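Local coordinates for methyltransferase domain-containing protein (Deinococcus radiodurans, PDB 3M33) that is of unknown function but probably belongs to the methyltransferases and may transfer methyl groups, at residues Leu170-Thr175 with Gly203-Glu208; Leu36-Trp41 with His137-Gly142; Ala74-Ser79 with Tyr96-Lys101. All blocks are in the same frame, centred on the assembly; numbering follows the deposited sequence.

Contact 1: residues Leu170-Thr175 with Gly203-Glu208. With SO4 (sulfate ion), chain E.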
loop_
_atom_site.group_PDB
_atom_site.type_symbol
_atom_site.label_atom_id
_atom_site.label_comp_id
_atom_site.label_asym_id
_atom_site.label_seq_id
_atom_site.Cartn_x
_atom_site.Cartn_y
_atom_site.Cartn_z
ATOM N N LEU A 170 10.416 14.783 6.444
ATOM C CA LEU A 170 11.327 15.451 5.529
ATOM C C LEU A 170 12.183 14.412 4.806
ATOM O O LEU A 170 12.747 13.521 5.436
ATOM C CB LEU A 170 12.237 16.421 6.295
ATOM C CG LEU A 170 13.271 17.195 5.477
ATOM C CD1 LEU A 170 12.562 18.112 4.477
ATOM C CD2 LEU A 170 14.206 18.002 6.361
ATOM N N ALA A 171 12.274 14.520 3.486
ATOM C CA ALA A 171 13.218 13.704 2.728
ATOM C C ALA A 171 13.948 14.577 1.717
ATOM O O ALA A 171 13.553 15.724 1.488
ATOM C CB ALA A 171 12.488 12.573 2.017
ATOM N N HIS A 172 15.009 14.041 1.113
ATOM C CA HIS A 172 15.693 14.728 0.010
ATOM C C HIS A 172 15.843 13.809 -1.190
ATOM O O HIS A 172 16.146 12.619 -1.038
ATOM C CB HIS A 172 17.085 15.200 0.426
ATOM C CG HIS A 172 17.081 16.147 1.581
ATOM N ND1 HIS A 172 17.171 17.515 1.422
ATOM C CD2 HIS A 172 16.998 15.926 2.913
ATOM C CE1 HIS A 172 17.140 18.094 2.608
ATOM N NE2 HIS A 172 17.038 17.152 3.529
ATOM N N ALA A 173 15.617 14.360 -2.379
ATOM C CA ALA A 173 16.017 13.701 -3.620
ATOM C C ALA A 173 17.467 14.117 -3.872
ATOM O O ALA A 173 17.757 15.308 -4.037
ATOM C CB ALA A 173 15.133 14.133 -4.757
ATOM N N PRO A 174 18.390 13.141 -3.881
ATOM C CA PRO A 174 19.823 13.485 -3.826
ATOM C C PRO A 174 20.345 14.149 -5.095
ATOM O O PRO A 174 21.326 14.875 -5.013
ATOM C CB PRO A 174 20.526 12.132 -3.603
ATOM C CG PRO A 174 19.433 11.184 -3.165
ATOM C CD PRO A 174 18.159 11.691 -3.806
ATOM N N THR A 175 19.709 13.920 -6.239
ATOM C CA THR A 175 20.190 14.518 -7.486
ATOM C C THR A 175 19.073 15.066 -8.367
ATOM O O THR A 175 17.894 14.714 -8.206
ATOM C CB THR A 175 20.974 13.508 -8.328
ATOM O OG1 THR A 175 20.064 12.539 -8.847
ATOM C CG2 THR A 175 22.038 12.804 -7.478
ATOM N N GLY A 203 20.691 17.715 -1.476
ATOM C CA GLY A 203 19.819 17.620 -2.636
ATOM C C GLY A 203 18.551 18.430 -2.449
ATOM O O GLY A 203 18.547 19.424 -1.725
HETATM N N MSE A 204 17.466 18.007 -3.090
HETATM C CA MSE A 204 16.204 18.740 -3.010
HETATM C C MSE A 204 15.271 18.211 -1.914
HETATM O O MSE A 204 14.942 17.023 -1.901
HETATM C CB MSE A 204 15.482 18.672 -4.350
HETATM C CG MSE A 204 14.355 19.663 -4.466
HETATM SE SE MSE A 204 15.017 21.498 -4.604
HETATM C CE MSE A 204 13.292 22.392 -4.423
ATOM N N PRO A 205 14.809 19.104 -1.019
ATOM C CA PRO A 205 13.950 18.768 0.123
ATOM C C PRO A 205 12.464 18.676 -0.250
ATOM O O PRO A 205 11.956 19.504 -0.993
ATOM C CB PRO A 205 14.142 19.957 1.061
ATOM C CG PRO A 205 14.875 21.029 0.241
ATOM C CD PRO A 205 14.977 20.556 -1.157
ATOM N N TYR A 206 11.768 17.678 0.286
ATOM C CA TYR A 206 10.332 17.545 0.068
ATOM C C TYR A 206 9.796 16.690 1.223
ATOM O O TYR A 206 10.578 16.205 2.058
ATOM C CB TYR A 206 10.041 16.890 -1.301
ATOM C CG TYR A 206 10.372 15.418 -1.346
ATOM C CD1 TYR A 206 9.375 14.459 -1.178
ATOM C CD2 TYR A 206 11.683 14.978 -1.541
ATOM C CE1 TYR A 206 9.667 13.100 -1.204
ATOM C CE2 TYR A 206 11.988 13.607 -1.564
ATOM C CZ TYR A 206 10.968 12.679 -1.389
ATOM O OH TYR A 206 11.237 11.330 -1.396
ATOM N N ARG A 207 8.481 16.509 1.290
ATOM C CA ARG A 207 7.905 15.724 2.374
ATOM C C ARG A 207 7.416 14.377 1.861
ATOM O O ARG A 207 6.723 14.310 0.866
ATOM C CB ARG A 207 6.747 16.473 3.025
ATOM C CG ARG A 207 7.124 17.854 3.512
ATOM C CD ARG A 207 8.044 17.771 4.725
ATOM N NE ARG A 207 7.272 17.865 5.957
ATOM C CZ ARG A 207 7.451 18.802 6.877
ATOM N NH1 ARG A 207 6.683 18.816 7.961
ATOM N NH2 ARG A 207 8.400 19.716 6.714
ATOM N N GLU A 208 7.798 13.301 2.525
ATOM C CA GLU A 208 7.145 12.028 2.270
ATOM C C GLU A 208 5.941 11.992 3.200
ATOM O O GLU A 208 6.090 12.091 4.412
ATOM C CB GLU A 208 8.103 10.868 2.586
ATOM C CG GLU A 208 9.160 10.602 1.510
ATOM C CD GLU A 208 8.594 9.844 0.312
ATOM O OE1 GLU A 208 7.453 9.322 0.419
ATOM O OE2 GLU A 208 9.290 9.758 -0.728
HETATM S S SO4 E . 9.948 21.349 2.440
HETATM O O1 SO4 E . 9.183 20.712 3.512
HETATM O O2 SO4 E . 11.263 20.724 2.336
HETATM O O3 SO4 E . 9.241 21.205 1.168
HETATM O O4 SO4 E . 10.129 22.769 2.743
#
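Ala171 and Tyr206 form a hydrogen-bonded antiparallel pair. Ala171 N reaches Tyr206 O at 2.8 Å and nearly straight, and Tyr206 N returns the bond to Ala171 O. Ala173 and Met204, a selenomethionine, repeat this two-way pairing. Tyr206 CG sits between its own backbone N and carbonyl carbon (chi1 72°). The ring beyond it has Ala171 CB over one face, 3.7 Å from Tyr206 CZ, as a CH-pi contact. Ala173 N lies in plane at the ring edge. The hydroxyl Tyr206 OH donates to Glu208 OE2 over 2.6 Å, on the anti side of the carboxylate. It also bonds Trp25 NE1, while His23 is a second partner of Glu208 OE2. A phenylalanine in place of Tyr206 would probably leave Trp25 NE1 without this mate and Glu208 OE2 without one of its bonds. Leu170, His172, Pro205 and Arg207 lie on the other face of the sheet. There Leu170 CD1 meets Pro205 CB at 4.2 Å. Arg207 NH2 makes a weak bond to a sulfate, probably from the crystallisation liquor, and Arg207 NE bonds Ser168. At Gly203 a side chain would run into Ala173 O. The arrangement is an antiparallel ladder between the neighbouring strands 160-173 and 204-216 of the mixed sheet.

Contact 2: residues Leu36-Trp41 with His137-Gly142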
loop_
_atom_site.group_PDB
_atom_site.type_symbol
_atom_site.label_atom_id
_atom_site.label_comp_id
_atom_site.label_asym_id
_atom_site.label_seq_id
_atom_site.Cartn_x
_atom_site.Cartn_y
_atom_site.Cartn_z
ATOM N N LEU A 36 6.206 3.272 9.417
ATOM C CA LEU A 36 6.457 2.475 10.631
ATOM C C LEU A 36 5.182 2.234 11.442
ATOM O O LEU A 36 4.989 1.150 11.989
ATOM C CB LEU A 36 7.506 3.122 11.538
ATOM C CG LEU A 36 8.931 3.195 10.986
ATOM C CD1 LEU A 36 9.835 3.985 11.943
ATOM C CD2 LEU A 36 9.488 1.797 10.715
ATOM N N THR A 37 4.317 3.243 11.523
ATOM C CA THR A 37 3.128 3.137 12.370
ATOM C C THR A 37 2.177 2.123 11.773
ATOM O O THR A 37 1.551 1.347 12.490
ATOM C CB THR A 37 2.426 4.505 12.565
ATOM O OG1 THR A 37 3.369 5.444 13.093
ATOM C CG2 THR A 37 1.258 4.384 13.556
ATOM N N PHE A 38 2.111 2.101 10.445
ATOM C CA PHE A 38 1.278 1.137 9.743
ATOM C C PHE A 38 1.752 -0.290 10.051
ATOM O O PHE A 38 0.943 -1.179 10.298
ATOM C CB PHE A 38 1.325 1.404 8.229
ATOM C CG PHE A 38 0.639 0.348 7.398
ATOM C CD1 PHE A 38 -0.702 0.465 7.069
ATOM C CD2 PHE A 38 1.343 -0.747 6.930
ATOM C CE1 PHE A 38 -1.322 -0.486 6.300
ATOM C CE2 PHE A 38 0.725 -1.712 6.150
ATOM C CZ PHE A 38 -0.612 -1.582 5.842
ATOM N N ASP A 39 3.062 -0.512 10.034
ATOM C CA ASP A 39 3.595 -1.841 10.354
ATOM C C ASP A 39 3.230 -2.229 11.776
ATOM O O ASP A 39 2.848 -3.359 12.021
ATOM C CB ASP A 39 5.126 -1.895 10.227
ATOM C CG ASP A 39 5.601 -1.785 8.798
ATOM O OD1 ASP A 39 4.755 -1.703 7.883
ATOM O OD2 ASP A 39 6.832 -1.761 8.601
ATOM N N LEU A 40 3.393 -1.302 12.718
ATOM C CA LEU A 40 3.019 -1.568 14.103
ATOM C C LEU A 40 1.534 -1.909 14.245
ATOM O O LEU A 40 1.177 -2.849 14.943
ATOM C CB LEU A 40 3.297 -0.357 14.984
ATOM C CG LEU A 40 4.719 -0.122 15.461
ATOM C CD1 LEU A 40 4.640 0.624 16.787
ATOM C CD2 LEU A 40 5.478 -1.447 15.613
ATOM N N TRP A 41 0.666 -1.128 13.603
ATOM C CA TRP A 41 -0.769 -1.365 13.715
ATOM C C TRP A 41 -1.116 -2.730 13.118
ATOM O O TRP A 41 -1.917 -3.482 13.676
ATOM C CB TRP A 41 -1.541 -0.290 12.968
ATOM C CG TRP A 41 -1.584 1.043 13.657
ATOM C CD1 TRP A 41 -0.911 1.411 14.778
ATOM C CD2 TRP A 41 -2.361 2.184 13.258
ATOM N NE1 TRP A 41 -1.218 2.713 15.105
ATOM C CE2 TRP A 41 -2.107 3.206 14.186
ATOM C CE3 TRP A 41 -3.246 2.434 12.199
ATOM C CZ2 TRP A 41 -2.712 4.464 14.098
ATOM C CZ3 TRP A 41 -3.839 3.676 12.109
ATOM C CH2 TRP A 41 -3.568 4.679 13.054
ATOM N N HIS A 137 -11.614 -5.662 10.757
ATOM C CA HIS A 137 -10.992 -4.349 10.575
ATOM C C HIS A 137 -10.595 -4.151 9.111
ATOM O O HIS A 137 -10.288 -5.115 8.400
ATOM C CB HIS A 137 -9.712 -4.222 11.414
ATOM C CG HIS A 137 -9.946 -4.020 12.877
ATOM N ND1 HIS A 137 -10.035 -5.066 13.767
ATOM C CD2 HIS A 137 -10.080 -2.891 13.614
ATOM C CE1 HIS A 137 -10.231 -4.593 14.986
ATOM N NE2 HIS A 137 -10.259 -3.277 14.921
ATOM N N PHE A 138 -10.554 -2.903 8.671
ATOM C CA PHE A 138 -9.958 -2.576 7.378
ATOM C C PHE A 138 -8.759 -1.691 7.685
ATOM O O PHE A 138 -8.894 -0.703 8.398
ATOM C CB PHE A 138 -10.960 -1.789 6.517
ATOM C CG PHE A 138 -10.341 -1.152 5.297
ATOM C CD1 PHE A 138 -10.016 -1.917 4.182
ATOM C CD2 PHE A 138 -10.086 0.209 5.261
ATOM C CE1 PHE A 138 -9.426 -1.331 3.051
ATOM C CE2 PHE A 138 -9.503 0.805 4.140
ATOM C CZ PHE A 138 -9.171 0.027 3.031
ATOM N N LEU A 139 -7.592 -2.031 7.156
ATOM C CA LEU A 139 -6.392 -1.277 7.446
ATOM C C LEU A 139 -5.745 -0.785 6.146
ATOM O O LEU A 139 -5.486 -1.576 5.232
ATOM C CB LEU A 139 -5.402 -2.132 8.251
ATOM C CG LEU A 139 -4.024 -1.517 8.503
ATOM C CD1 LEU A 139 -4.171 -0.266 9.357
ATOM C CD2 LEU A 139 -3.096 -2.519 9.159
ATOM N N TYR A 140 -5.462 0.515 6.075
ATOM C CA TYR A 140 -4.933 1.129 4.849
ATOM C C TYR A 140 -3.861 2.181 5.136
ATOM O O TYR A 140 -3.941 2.911 6.127
ATOM C CB TYR A 140 -6.085 1.778 4.071
ATOM C CG TYR A 140 -5.668 2.649 2.888
ATOM C CD1 TYR A 140 -5.422 2.086 1.639
ATOM C CD2 TYR A 140 -5.558 4.032 3.014
ATOM C CE1 TYR A 140 -5.056 2.870 0.548
ATOM C CE2 TYR A 140 -5.200 4.831 1.924
ATOM C CZ TYR A 140 -4.945 4.234 0.694
ATOM O OH TYR A 140 -4.574 4.993 -0.396
ATOM N N VAL A 141 -2.853 2.264 4.271
ATOM C CA VAL A 141 -1.983 3.431 4.269
ATOM C C VAL A 141 -1.855 3.959 2.840
ATOM O O VAL A 141 -1.621 3.191 1.903
ATOM C CB VAL A 141 -0.589 3.187 4.917
ATOM C CG1 VAL A 141 0.213 2.160 4.136
ATOM C CG2 VAL A 141 0.194 4.519 4.985
ATOM N N GLY A 142 -2.046 5.265 2.667
ATOM C CA GLY A 142 -2.052 5.855 1.333
ATOM C C GLY A 142 -0.786 6.648 1.137
ATOM O O GLY A 142 -0.172 7.046 2.112
#
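Phe38 of helix 36-45 packs on Leu139 and Val141 of strand 136-142. This is helix-on-sheet packing in an alpha/beta fold of the Rossmann-like kind. The short segments run nearly antiparallel, at 168°, with their axes 9.3 Å apart at closest approach. No hydrogen bond joins them; the contact is apolar.

The tight part is the Phe38 ring. Phe38 CG is anti to its backbone N (chi1 172°). The ring is turned so that one face takes the CG1 methyl of Val141. That methyl stands 3.5 Å above the ring plane, displaced from the centre toward the rim, and makes a CH-pi contact. Val141 CB comes just as close to Phe38 CD1, at 3.5 Å. At the next ring carbon, Leu139 CG approaches Phe38 CE1 to 3.6 Å. Phe38 thus bears on both strand residues that point at the helix, while Tyr140 between them turns its side chain away. Strand 112-118 adds Val116 and Arg118 around the same ring.

The loose part lies one helical turn on. Trp41 is partly exposed and meets the strand through one side chain alone, that of Leu139. Its remaining neighbours include Ala163 and Asp165 of strand 160-173. Further round the helix, Leu36 and Leu40 are exposed to solvent and do not touch the strand. Asp39 does not touch the strand either, and its carboxylate forms salt bridges with Arg65 and Arg118. The two segments together bury 256 Å², most of it at Phe38 and Leu139. The indole is also packed from within its own helix, where Thr37 CG2 sits over one face. At the edge of the indole, near its plane, Leu139 CD1 lies 4.0 Å from Trp41 CE3.

Contact 3: residues Ala74-Ser79 with Tyr96-Lys101. With SO4 (sulfate ion), chain D; SO4 (sulfate ion), chain H.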
loop_
_atom_site.group_PDB
_atom_site.type_symbol
_atom_site.label_atom_id
_atom_site.label_comp_id
_atom_site.label_asym_id
_atom_site.label_seq_id
_atom_site.Cartn_x
_atom_site.Cartn_y
_atom_site.Cartn_z
ATOM N N ALA A 74 -4.929 -14.413 2.424
ATOM C CA ALA A 74 -5.339 -14.410 1.026
ATOM C C ALA A 74 -4.913 -13.067 0.431
ATOM O O ALA A 74 -4.940 -12.050 1.118
ATOM C CB ALA A 74 -6.855 -14.614 0.908
ATOM N N ALA A 75 -4.512 -13.058 -0.834
ATOM C CA ALA A 75 -3.961 -11.844 -1.433
ATOM C C ALA A 75 -4.266 -11.813 -2.930
ATOM O O ALA A 75 -4.320 -12.870 -3.575
ATOM C CB ALA A 75 -2.467 -11.801 -1.207
ATOM N N TYR A 76 -4.458 -10.622 -3.496
ATOM C CA TYR A 76 -4.642 -10.551 -4.948
ATOM C C TYR A 76 -3.988 -9.368 -5.620
ATOM O O TYR A 76 -3.827 -8.303 -5.024
ATOM C CB TYR A 76 -6.128 -10.567 -5.325
ATOM C CG TYR A 76 -6.898 -9.331 -4.905
ATOM C CD1 TYR A 76 -6.937 -8.206 -5.714
ATOM C CD2 TYR A 76 -7.590 -9.299 -3.699
ATOM C CE1 TYR A 76 -7.658 -7.081 -5.337
ATOM C CE2 TYR A 76 -8.312 -8.186 -3.311
ATOM C CZ TYR A 76 -8.343 -7.083 -4.133
ATOM O OH TYR A 76 -9.053 -5.979 -3.743
ATOM N N ASP A 77 -3.621 -9.567 -6.880
ATOM C CA ASP A 77 -3.225 -8.475 -7.749
ATOM C C ASP A 77 -3.521 -8.825 -9.202
ATOM O O ASP A 77 -3.976 -9.940 -9.507
ATOM C CB ASP A 77 -1.751 -8.111 -7.568
ATOM C CG ASP A 77 -1.520 -6.604 -7.696
ATOM O OD1 ASP A 77 -2.306 -5.953 -8.434
ATOM O OD2 ASP A 77 -0.593 -6.073 -7.041
ATOM N N PHE A 78 -3.269 -7.873 -10.098
ATOM C CA PHE A 78 -3.639 -8.036 -11.507
ATOM C C PHE A 78 -2.613 -8.806 -12.353
ATOM O O PHE A 78 -2.979 -9.704 -13.105
ATOM C CB PHE A 78 -3.909 -6.676 -12.158
ATOM C CG PHE A 78 -4.233 -6.767 -13.625
ATOM C CD1 PHE A 78 -5.516 -7.083 -14.044
ATOM C CD2 PHE A 78 -3.254 -6.549 -14.582
ATOM C CE1 PHE A 78 -5.824 -7.176 -15.401
ATOM C CE2 PHE A 78 -3.552 -6.640 -15.941
ATOM C CZ PHE A 78 -4.841 -6.952 -16.348
ATOM N N SER A 79 -1.339 -8.447 -12.233
ATOM C CA SER A 79 -0.289 -9.004 -13.095
ATOM C C SER A 79 0.019 -10.477 -12.817
ATOM O O SER A 79 0.464 -10.826 -11.727
ATOM C CB SER A 79 0.992 -8.183 -12.968
ATOM O OG SER A 79 2.051 -8.817 -13.664
ATOM N N TYR A 96 -4.411 -14.709 -5.681
ATOM C CA TYR A 96 -5.444 -14.696 -6.714
ATOM C C TYR A 96 -5.225 -13.573 -7.729
ATOM O O TYR A 96 -4.781 -12.474 -7.386
ATOM C CB TYR A 96 -6.817 -14.520 -6.052
ATOM C CG TYR A 96 -7.172 -15.625 -5.078
ATOM C CD1 TYR A 96 -7.885 -16.747 -5.495
ATOM C CD2 TYR A 96 -6.787 -15.552 -3.746
ATOM C CE1 TYR A 96 -8.203 -17.766 -4.606
ATOM C CE2 TYR A 96 -7.103 -16.560 -2.842
ATOM C CZ TYR A 96 -7.809 -17.665 -3.277
ATOM O OH TYR A 96 -8.125 -18.664 -2.383
ATOM N N GLU A 97 -5.551 -13.856 -8.980
ATOM C CA GLU A 97 -5.424 -12.896 -10.064
ATOM C C GLU A 97 -6.755 -12.196 -10.202
ATOM O O GLU A 97 -7.742 -12.816 -10.573
ATOM C CB GLU A 97 -5.096 -13.637 -11.364
ATOM C CG GLU A 97 -4.740 -12.743 -12.517
ATOM C CD GLU A 97 -4.467 -13.536 -13.787
ATOM O OE1 GLU A 97 -4.719 -13.001 -14.885
ATOM O OE2 GLU A 97 -4.002 -14.694 -13.687
ATOM N N TRP A 98 -6.794 -10.908 -9.890
ATOM C CA TRP A 98 -8.053 -10.184 -9.883
ATOM C C TRP A 98 -7.798 -8.699 -10.092
ATOM O O TRP A 98 -6.824 -8.144 -9.573
ATOM C CB TRP A 98 -8.794 -10.423 -8.552
ATOM C CG TRP A 98 -10.209 -9.922 -8.545
ATOM C CD1 TRP A 98 -11.079 -9.934 -9.591
ATOM C CD2 TRP A 98 -10.929 -9.367 -7.434
ATOM N NE1 TRP A 98 -12.289 -9.411 -9.213
ATOM C CE2 TRP A 98 -12.223 -9.048 -7.895
ATOM C CE3 TRP A 98 -10.600 -9.089 -6.103
ATOM C CZ2 TRP A 98 -13.194 -8.471 -7.071
ATOM C CZ3 TRP A 98 -11.567 -8.515 -5.279
ATOM C CH2 TRP A 98 -12.847 -8.215 -5.767
ATOM N N ASN A 99 -8.673 -8.055 -10.858
ATOM C CA ASN A 99 -8.588 -6.614 -11.058
ATOM C C ASN A 99 -9.466 -5.867 -10.067
ATOM O O ASN A 99 -9.671 -4.665 -10.203
ATOM C CB ASN A 99 -9.018 -6.232 -12.477
ATOM C CG ASN A 99 -10.472 -6.556 -12.748
ATOM O OD1 ASN A 99 -11.159 -7.101 -11.889
ATOM N ND2 ASN A 99 -10.946 -6.236 -13.950
ATOM N N GLY A 100 -9.993 -6.580 -9.077
ATOM C CA GLY A 100 -10.825 -5.956 -8.057
ATOM C C GLY A 100 -12.245 -5.603 -8.496
ATOM O O GLY A 100 -12.980 -4.963 -7.741
ATOM N N LYS A 101 -12.641 -6.014 -9.704
ATOM C CA LYS A 101 -13.971 -5.677 -10.227
ATOM C C LYS A 101 -14.835 -6.894 -10.501
ATOM O O LYS A 101 -14.334 -8.007 -10.662
ATOM C CB LYS A 101 -13.868 -4.860 -11.518
ATOM C CG LYS A 101 -13.595 -3.371 -11.316
ATOM C CD LYS A 101 -12.118 -3.089 -11.314
ATOM C CE LYS A 101 -11.824 -1.596 -11.279
ATOM N NZ LYS A 101 -10.361 -1.380 -11.073
HETATM S S SO4 D . -9.118 -10.270 -13.845
HETATM O O1 SO4 D . -7.782 -9.727 -13.614
HETATM O O2 SO4 D . -9.020 -11.734 -13.875
HETATM O O3 SO4 D . -10.032 -9.885 -12.773
HETATM O O4 SO4 D . -9.631 -9.763 -15.124
HETATM S S SO4 H . -6.385 -17.124 -9.838
HETATM O O1 SO4 H . -6.524 -18.102 -8.757
HETATM O O2 SO4 H . -6.575 -17.774 -11.135
HETATM O O3 SO4 H . -7.392 -16.078 -9.672
HETATM O O4 SO4 H . -5.048 -16.542 -9.807
HETATM O O HOH W 1 -4.780 -10.189 -15.237
#
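In the beta-alpha-beta unit of strand 72-77, helix 80-89 and strand 94-97, Tyr76 pairs with Tyr96 and Asp77 with Glu97 in parallel register. Tyr96 N donates to Ala75 O at 2.8 Å, and Asp77 N donates to Tyr96 O at 3.2 Å. Beyond the strand end, Trp98 N reaches Asp77 O from above the carbonyl plane. The side chains of Tyr76 and Trp98 meet edge to face, with ring planes at 62°. Trp98 CE3 stands 3.5 Å above the centre of the Tyr76 ring. Gly100 CA covers a face of the indole, and Trp98 NE1 donates to Lys101 O at 2.9 Å, which helps to hold the turn of the ring. Asn99 OD1 accepts from Lys101 N, an Asx turn. Asp77 OD1 accepts from Phe78 N at 2.7 Å, while Asp77 OD2 is bonded by Tyr21 OH and Gly58 N. In class I methyltransferases an acid at the end of the second Rossmann strand, here 72-77, commonly binds the cofactor ribose. The position of Asp77, beside the glycine-rich turn, is consistent with that role. Glu97 N, on the outermost strand of this chain's sheet, bonds one sulfate and Asn99 N, just past the strand, another; both are probably from the crystallisation liquor. At Glu97 N an anion thus takes the place that a further strand's carbonyl could fill.

How the contacts relate
All three contacts reach one mixed sheet. Along the chain, contact 2 opens first. Contact 3 opens and closes before the second segment of contact 2 is reached, and contact 1 follows both. Contact 3 lies at one outer edge, with strand 94-97. Contact 2 packs helix 36-45 on the inner strand 136-142. Contact 1 pairs strands 160-173 and 204-216, and the latter is the neighbour of strand 136-142. The centres of contacts 1 and 3 are about 33 Å apart, on opposite sides of the chain's centre. The centre of contact 2 is about 24 Å from that of contact 1 and about 20 Å from that of contact 3. The sheet thus joins the Rossmann-like part to the antiparallel part.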